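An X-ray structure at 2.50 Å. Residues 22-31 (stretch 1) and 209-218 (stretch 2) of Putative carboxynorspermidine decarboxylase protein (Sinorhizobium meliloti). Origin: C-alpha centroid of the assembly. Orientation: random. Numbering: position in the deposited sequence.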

# COMPACT_ATOMS: atom_id res chain seq x y z
N ALA B 22 17.56 -9.80 -24.41
CA ALA B 22 17.67 -10.41 -25.74
C ALA B 22 19.02 -11.18 -25.94
O ALA B 22 19.05 -12.36 -26.34
CB ALA B 22 17.51 -9.34 -26.79
N HIS B 23 20.13 -10.51 -25.63
CA HIS B 23 21.46 -11.10 -25.70
C HIS B 23 21.47 -12.45 -24.95
O HIS B 23 21.86 -13.47 -25.50
CB HIS B 23 22.47 -10.11 -25.11
CG HIS B 23 23.88 -10.59 -25.11
ND1 HIS B 23 24.77 -10.29 -26.12
CD2 HIS B 23 24.57 -11.33 -24.21
CE1 HIS B 23 25.94 -10.84 -25.85
NE2 HIS B 23 25.84 -11.48 -24.69
N VAL B 24 20.98 -12.47 -23.71
CA VAL B 24 20.87 -13.71 -22.96
C VAL B 24 20.00 -14.74 -23.68
O VAL B 24 20.40 -15.89 -23.82
CB VAL B 24 20.31 -13.47 -21.55
CG1 VAL B 24 19.84 -14.80 -20.92
CG2 VAL B 24 21.32 -12.74 -20.67
N ARG B 25 18.82 -14.33 -24.15
CA ARG B 25 17.92 -15.22 -24.86
C ARG B 25 18.63 -15.82 -26.09
O ARG B 25 18.48 -16.99 -26.41
CB ARG B 25 16.68 -14.47 -25.33
CG ARG B 25 15.90 -13.85 -24.21
CD ARG B 25 14.67 -13.04 -24.66
NE ARG B 25 13.95 -13.60 -25.79
CZ ARG B 25 14.02 -13.09 -27.02
NH1 ARG B 25 14.74 -12.00 -27.25
NH2 ARG B 25 13.35 -13.66 -28.02
N GLU B 26 19.41 -14.99 -26.76
CA GLU B 26 20.07 -15.37 -27.98
C GLU B 26 21.20 -16.40 -27.68
O GLU B 26 21.27 -17.47 -28.31
CB GLU B 26 20.60 -14.07 -28.60
CG GLU B 26 21.28 -14.15 -29.95
CD GLU B 26 22.15 -12.91 -30.21
OE1 GLU B 26 21.88 -11.85 -29.57
OE2 GLU B 26 23.08 -12.97 -31.05
N LYS B 27 22.04 -16.08 -26.69
CA LYS B 27 23.19 -16.90 -26.31
C LYS B 27 22.79 -18.19 -25.64
O LYS B 27 23.45 -19.22 -25.83
CB LYS B 27 24.10 -16.13 -25.35
CG LYS B 27 24.77 -14.90 -25.92
CD LYS B 27 25.38 -15.17 -27.28
CE LYS B 27 26.30 -14.05 -27.65
NZ LYS B 27 26.74 -14.12 -29.07
N SER B 28 21.70 -18.15 -24.87
CA SER B 28 21.31 -19.25 -24.02
C SER B 28 20.26 -20.10 -24.67
O SER B 28 20.21 -21.29 -24.42
CB SER B 28 20.74 -18.73 -22.68
OG SER B 28 19.63 -17.87 -22.90
N GLY B 29 19.38 -19.48 -25.47
CA GLY B 29 18.16 -20.14 -25.95
C GLY B 29 17.11 -20.25 -24.85
O GLY B 29 16.08 -20.92 -25.00
N ALA B 30 17.37 -19.60 -23.72
CA ALA B 30 16.41 -19.57 -22.63
C ALA B 30 15.38 -18.50 -22.99
O ALA B 30 15.67 -17.60 -23.80
CB ALA B 30 17.10 -19.27 -21.31
N LYS B 31 14.17 -18.61 -22.46
CA LYS B 31 13.15 -17.60 -22.73
C LYS B 31 12.96 -16.74 -21.48
O LYS B 31 13.19 -17.20 -20.40
CB LYS B 31 11.85 -18.26 -23.20
CG LYS B 31 11.90 -18.72 -24.67
CD LYS B 31 10.64 -19.48 -25.08
CE LYS B 31 10.84 -20.17 -26.42
NZ LYS B 31 10.52 -19.22 -27.52
N VAL B 209 27.41 -12.03 -18.19
CA VAL B 209 26.24 -12.40 -18.96
C VAL B 209 26.47 -13.62 -19.86
O VAL B 209 25.55 -14.41 -20.11
CB VAL B 209 25.74 -11.15 -19.74
CG1 VAL B 209 24.69 -11.51 -20.77
CG2 VAL B 209 25.14 -10.15 -18.75
N ASP B 210 27.72 -13.81 -20.31
CA ASP B 210 28.07 -14.86 -21.26
C ASP B 210 28.43 -16.17 -20.57
O ASP B 210 28.02 -17.23 -21.01
CB ASP B 210 29.20 -14.40 -22.16
CG ASP B 210 28.78 -13.25 -23.08
OD1 ASP B 210 27.91 -13.47 -23.96
OD2 ASP B 210 29.32 -12.14 -22.90
N ALA B 211 29.19 -16.08 -19.49
CA ALA B 211 29.32 -17.19 -18.58
C ALA B 211 27.92 -17.71 -18.17
O ALA B 211 27.62 -18.90 -18.27
CB ALA B 211 30.13 -16.77 -17.36
N PHE B 212 27.05 -16.81 -17.72
CA PHE B 212 25.68 -17.15 -17.30
C PHE B 212 24.81 -17.79 -18.40
O PHE B 212 24.06 -18.73 -18.11
CB PHE B 212 25.04 -15.88 -16.75
CG PHE B 212 23.58 -15.96 -16.53
CD1 PHE B 212 23.06 -16.59 -15.41
CD2 PHE B 212 22.70 -15.35 -17.43
CE1 PHE B 212 21.69 -16.64 -15.18
CE2 PHE B 212 21.33 -15.40 -17.21
CZ PHE B 212 20.82 -16.04 -16.08
N SER B 213 24.90 -17.27 -19.62
CA SER B 213 24.30 -17.87 -20.82
C SER B 213 24.80 -19.28 -21.07
O SER B 213 24.03 -20.17 -21.43
CB SER B 213 24.60 -17.04 -22.06
OG SER B 213 23.88 -15.82 -22.04
N ALA B 214 26.11 -19.46 -20.89
CA ALA B 214 26.77 -20.75 -21.13
C ALA B 214 26.33 -21.77 -20.09
O ALA B 214 26.19 -22.95 -20.37
CB ALA B 214 28.26 -20.57 -21.10
N ARG B 215 26.12 -21.30 -18.87
CA ARG B 215 25.66 -22.17 -17.80
C ARG B 215 24.19 -22.56 -18.04
O ARG B 215 23.79 -23.69 -17.71
CB ARG B 215 25.86 -21.48 -16.44
CG ARG B 215 25.37 -22.28 -15.26
CD ARG B 215 26.22 -23.54 -15.03
NE ARG B 215 25.73 -24.38 -13.92
CZ ARG B 215 24.96 -25.46 -14.08
NH1 ARG B 215 24.56 -25.83 -15.29
NH2 ARG B 215 24.57 -26.17 -13.04
N LEU B 216 23.40 -21.63 -18.60
CA LEU B 216 22.03 -21.88 -18.99
C LEU B 216 21.98 -22.95 -20.09
O LEU B 216 21.22 -23.92 -20.00
CB LEU B 216 21.32 -20.58 -19.40
CG LEU B 216 21.00 -19.52 -18.31
CD1 LEU B 216 20.33 -18.27 -18.84
CD2 LEU B 216 20.16 -20.08 -17.21
N ARG B 217 22.83 -22.78 -21.11
CA ARG B 217 22.93 -23.76 -22.19
C ARG B 217 23.14 -25.18 -21.67
O ARG B 217 22.46 -26.12 -22.10
CB ARG B 217 24.05 -23.39 -23.16
CG ARG B 217 23.62 -22.51 -24.33
CD ARG B 217 24.05 -23.08 -25.70
NE ARG B 217 23.61 -22.19 -26.78
CZ ARG B 217 22.41 -22.23 -27.36
NH1 ARG B 217 21.50 -23.12 -26.99
NH2 ARG B 217 22.11 -21.37 -28.32
N ALA B 218 24.08 -25.33 -20.75
CA ALA B 218 24.50 -26.65 -20.26
C ALA B 218 23.40 -27.35 -19.45
O ALA B 218 23.22 -28.58 -19.52
CB ALA B 218 25.78 -26.53 -19.47

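Residues 22-31 and 209-218 of this chain form a small helix-to-helix contact in which a valine knob packs beside two serines at the place where the backbones come nearest, each with its hydroxyl bonded within its own helix, and with a single hydrogen bond between side chains at one end. The two helix axes run in broadly the same direction, 42° apart, and approach to 8.6 Å; together the stretches bury 486 Å².

The apolar part illustrates knob-into-hole packing. Val 24 sits among Val 209, Phe 212, Ser 213 and Leu 216, residues spaced so that they line one side of their helix. CG2 of Val 24 lies 3.6 Å from CG1 of Val 209, and CG1 of Val 24 is 4.0 Å from CE2 of Phe 212 and 4.1 Å from CD1 of Leu 216. Beyond the helix end, CB of Ala 30 extends the apolar patch, 4.2 Å from CD1 of Leu 216.

Small residues mark the place where the backbones come nearest. The CA atoms of Ser 28 and Ser 213 are only 4.6 Å apart, and CB of Ser 28 is 4.3 Å from CB of Ser 213. Each serine turns its hydroxyl back to its own helix, a familiar way for serine to satisfy its polarity in a buried setting. OG of Ser 213 donates to O of Val 209 at 2.9 Å; OG of Ser 28 donates to O of Val 24 at 2.3 Å, a very short distance best read with caution at 2.50 Å resolution. OG of Ser 28 also accepts from N of Ala 30 at 3.0 Å, tying the turn after the helix back to its last residue. Between them, Gly 29 leaves helical geometry with a positive phi of 74°, a conformation that favours glycine.

The polar margin shows that proximity alone does not make a hydrogen bond. NE2 of His 23 donates to OD1 of Asp 210 at 3.0 Å with an angle of 157°, and the acceptor lies at the ring edge near its plane, as an in-plane N-H requires. The same side chain also touches Val 209, CD2 of His 23 lying 3.4 Å from CG1 of Val 209. Arg 217, by contrast, brings its guanidinium to the carbonyl end of the first helix without such alignment: its NE is 3.1 Å from O of Lys 27, and its NH1 3.4 Å from O of Ser 28, yet both angles are poor. O of Ser 28 lies over one face of the guanidinium, away from the plane in which its N-H bonds point.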